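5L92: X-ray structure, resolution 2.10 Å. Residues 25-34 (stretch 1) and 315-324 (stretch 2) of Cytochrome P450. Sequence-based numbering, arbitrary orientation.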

# COMPACT_ATOMS: atom_id res chain seq x y z
N PRO A 25 -2.95 -4.32 16.36
CA PRO A 25 -2.09 -3.42 17.16
C PRO A 25 -2.83 -2.27 17.81
O PRO A 25 -2.19 -1.43 18.47
N PHE A 26 -4.16 -2.22 17.72
CA PHE A 26 -4.87 -0.98 18.04
C PHE A 26 -4.97 -0.70 19.54
O PHE A 26 -5.05 0.47 19.91
N SER A 27 -4.89 -1.70 20.40
CA SER A 27 -4.85 -1.43 21.84
C SER A 27 -3.54 -0.75 22.23
O SER A 27 -3.53 0.19 23.04
N TRP A 28 -2.43 -1.20 21.64
CA TRP A 28 -1.14 -0.54 21.81
C TRP A 28 -1.18 0.92 21.35
O TRP A 28 -0.73 1.82 22.08
N TYR A 29 -1.65 1.15 20.10
CA TYR A 29 -1.81 2.52 19.60
C TYR A 29 -2.59 3.38 20.60
O TYR A 29 -2.22 4.53 20.87
N GLU A 30 -3.71 2.87 21.08
CA GLU A 30 -4.56 3.64 21.99
C GLU A 30 -3.82 3.98 23.27
O GLU A 30 -3.83 5.14 23.71
N GLU A 31 -3.21 2.98 23.90
CA GLU A 31 -2.37 3.23 25.07
C GLU A 31 -1.42 4.40 24.84
O GLU A 31 -1.35 5.33 25.65
N MET A 32 -0.66 4.36 23.73
CA MET A 32 0.35 5.39 23.48
C MET A 32 -0.29 6.74 23.18
O MET A 32 0.18 7.77 23.67
N ARG A 33 -1.34 6.76 22.35
CA ARG A 33 -2.06 8.00 22.06
C ARG A 33 -2.47 8.72 23.34
O ARG A 33 -2.35 9.94 23.45
N ASN A 34 -2.92 7.97 24.34
CA ASN A 34 -3.50 8.56 25.54
C ASN A 34 -2.48 8.86 26.63
O ASN A 34 -2.86 9.39 27.68
N PRO A 315 5.62 7.96 11.71
CA PRO A 315 4.21 8.34 11.89
C PRO A 315 3.29 7.15 11.62
O PRO A 315 3.37 6.51 10.57
N TRP A 316 2.43 6.86 12.58
CA TRP A 316 1.55 5.71 12.53
C TRP A 316 0.16 6.15 12.05
O TRP A 316 -0.72 6.45 12.85
N MET A 317 -0.07 6.06 10.74
CA MET A 317 -1.41 6.41 10.27
C MET A 317 -2.46 5.49 10.88
O MET A 317 -3.56 5.94 11.22
N GLY A 318 -2.12 4.20 11.09
CA GLY A 318 -3.04 3.29 11.75
C GLY A 318 -3.50 3.77 13.12
O GLY A 318 -4.67 3.60 13.49
N SER A 319 -2.60 4.38 13.88
CA SER A 319 -2.96 4.99 15.16
C SER A 319 -3.76 6.28 14.99
O SER A 319 -4.78 6.48 15.66
N ALA A 320 -3.29 7.18 14.13
CA ALA A 320 -4.01 8.41 13.84
C ALA A 320 -5.45 8.14 13.46
O ALA A 320 -6.34 8.96 13.75
N HIS A 321 -5.70 7.03 12.75
CA HIS A 321 -7.02 6.71 12.23
C HIS A 321 -8.02 6.31 13.31
O HIS A 321 -9.21 6.19 12.99
N ARG A 322 -7.53 6.04 14.53
CA ARG A 322 -8.30 5.67 15.71
C ARG A 322 -8.33 6.79 16.77
O ARG A 322 -8.71 6.54 17.91
N ASP A 323 -7.91 7.99 16.43
CA ASP A 323 -7.80 9.10 17.36
C ASP A 323 -9.19 9.69 17.62
O ASP A 323 -9.87 10.12 16.68
N ALA A 324 -9.62 9.71 18.89
CA ALA A 324 -11.01 10.08 19.17
C ALA A 324 -11.31 11.54 18.81
O ALA A 324 -12.45 11.86 18.42

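Stretch 1 is helical from Phe26 to Arg33. Phe26, Tyr29 and Arg33, three or four residues apart, point toward stretch 2 and supply most of the stretch 1 side of the contact.

Aromatic contacts come first. The CA-to-CB bond of Trp28 (chi1 t) points sideways to stretch 2, but the ring end comes nearer. Its edge meets the face of Trp316 (chi1 m), with CZ3 of Trp28 4.0 Å from CZ2 of Trp316 and the planes at 89°. Tyr29 (m) lies oblique to the same indole; its OH is 3.3 Å from Trp316 CE3. The Tyr29 ring also packs against Gly318, its CE2 being 3.6 Å from Gly318 C. That space is tight: a CB at Gly318 would sit 3.1 Å from Tyr29 CE2. Ser319 (t) places CB over a face of the tyrosine ring, a CH-pi contact.

Cation-pi packing joins Phe26 (m) and Arg322 (m). The guanidinium lies flat on the phenyl ring, with planes at 17°, and Arg322 NH2 is 3.2 Å from Phe26 CE2. Arg322 NH1 and NH2 are also hydrogen-bonded elsewhere in the structure.

Polar contacts centre on Arg33, whose chi1 of -99° is off-well. Its NH1 donates a hydrogen bond to Ser319 OG at 3.2 Å. Its NH2 is 3.0 Å from Arg322 O, but the angle is too poor for a hydrogen bond. In a separate van der Waals contact, Arg33 CD packs 3.9 Å from Asp323 CB.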

# COMPACT_ATOMS: atom_id res chain seq x y z
CB PRO A 25 -1.10 -2.89 16.10
CG PRO A 25 -1.91 -2.89 14.81
CD PRO A 25 -2.81 -4.09 14.91
CB PHE A 26 -6.25 -1.00 17.38
CG PHE A 26 -6.18 -1.41 15.90
CD1 PHE A 26 -5.63 -0.56 14.99
CD2 PHE A 26 -6.63 -2.64 15.48
CE1 PHE A 26 -5.55 -0.93 13.64
CE2 PHE A 26 -6.54 -3.00 14.16
CZ PHE A 26 -5.98 -2.15 13.25
CB SER A 27 -5.03 -2.73 22.63
OG SER A 27 -6.38 -3.12 22.58
CB TRP A 28 -0.07 -1.29 21.04
CG TRP A 28 1.32 -0.67 21.17
CD1 TRP A 28 2.00 -0.42 22.34
CD2 TRP A 28 2.18 -0.22 20.10
NE1 TRP A 28 3.23 0.16 22.06
CE2 TRP A 28 3.36 0.28 20.70
CE3 TRP A 28 2.07 -0.20 18.70
CZ2 TRP A 28 4.44 0.76 19.95
CZ3 TRP A 28 3.13 0.29 17.96
CH2 TRP A 28 4.29 0.78 18.59
CB TYR A 29 -2.55 2.53 18.25
CG TYR A 29 -1.92 1.87 17.04
CD1 TYR A 29 -0.55 1.61 16.96
CD2 TYR A 29 -2.71 1.54 15.94
CE1 TYR A 29 -0.01 0.99 15.83
CE2 TYR A 29 -2.19 0.93 14.84
CZ TYR A 29 -0.83 0.68 14.77
OH TYR A 29 -0.32 0.09 13.65
CB GLU A 30 -5.83 2.86 22.29
CG GLU A 30 -6.77 3.52 23.31
CD GLU A 30 -8.02 2.69 23.51
OE1 GLU A 30 -7.89 1.53 23.97
OE2 GLU A 30 -9.11 3.18 23.18
CB GLU A 31 -1.57 1.96 25.43
CG GLU A 31 -0.74 2.05 26.73
CD GLU A 31 -1.62 2.28 27.97
OE1 GLU A 31 -2.77 1.80 28.00
OE2 GLU A 31 -1.15 2.96 28.91
CB MET A 32 1.24 4.97 22.30
CG MET A 32 2.08 3.73 22.53
SD MET A 32 3.05 3.78 24.05
CE MET A 32 2.55 2.28 24.91
CB ARG A 33 -3.31 7.73 21.21
CG ARG A 33 -3.13 7.97 19.74
CD ARG A 33 -4.44 8.07 18.95
NE ARG A 33 -5.54 7.28 19.49
CZ ARG A 33 -5.71 5.97 19.32
NH1 ARG A 33 -4.84 5.26 18.61
NH2 ARG A 33 -6.75 5.37 19.87
CB ASN A 34 -4.60 7.66 26.08
CG ASN A 34 -5.88 7.85 25.35
OD1 ASN A 34 -6.27 8.97 25.06
ND2 ASN A 34 -6.53 6.75 24.99
CB PRO A 315 4.02 9.47 10.88
CG PRO A 315 5.05 9.21 9.82
CD PRO A 315 6.24 8.67 10.58
CB TRP A 316 1.47 5.06 13.90
CG TRP A 316 2.76 4.34 14.32
CD1 TRP A 316 3.82 4.88 14.99
CD2 TRP A 316 3.10 2.97 14.10
NE1 TRP A 316 4.79 3.93 15.20
CE2 TRP A 316 4.37 2.74 14.67
CE3 TRP A 316 2.42 1.90 13.50
CZ2 TRP A 316 4.99 1.49 14.64
CZ3 TRP A 316 3.04 0.66 13.46
CH2 TRP A 316 4.32 0.46 14.02
CB MET A 317 -1.48 6.37 8.75
CG MET A 317 -0.58 7.42 8.10
SD MET A 317 0.98 6.68 7.62
CE MET A 317 0.37 5.85 6.17
CB SER A 319 -1.68 5.27 15.95
OG SER A 319 -1.99 5.73 17.25
CB ALA A 320 -3.32 9.18 12.71
CB HIS A 321 -6.91 5.57 11.23
CG HIS A 321 -6.27 5.94 9.93
ND1 HIS A 321 -5.78 5.01 9.05
CD2 HIS A 321 -6.02 7.16 9.39
CE1 HIS A 321 -5.30 5.63 7.99
NE2 HIS A 321 -5.42 6.93 8.18
CB ARG A 322 -7.73 4.40 16.34
CG ARG A 322 -7.54 3.19 15.45
CD ARG A 322 -8.85 2.60 15.02
NE ARG A 322 -8.75 1.34 14.28
CZ ARG A 322 -9.08 0.15 14.77
NH1 ARG A 322 -9.53 0.02 16.02
NH2 ARG A 322 -9.00 -0.91 14.02
CB ASP A 323 -6.86 10.14 16.74
CG ASP A 323 -6.51 11.28 17.68
OD1 ASP A 323 -7.40 11.73 18.43
OD2 ASP A 323 -5.33 11.73 17.66
CB ALA A 324 -11.33 9.85 20.64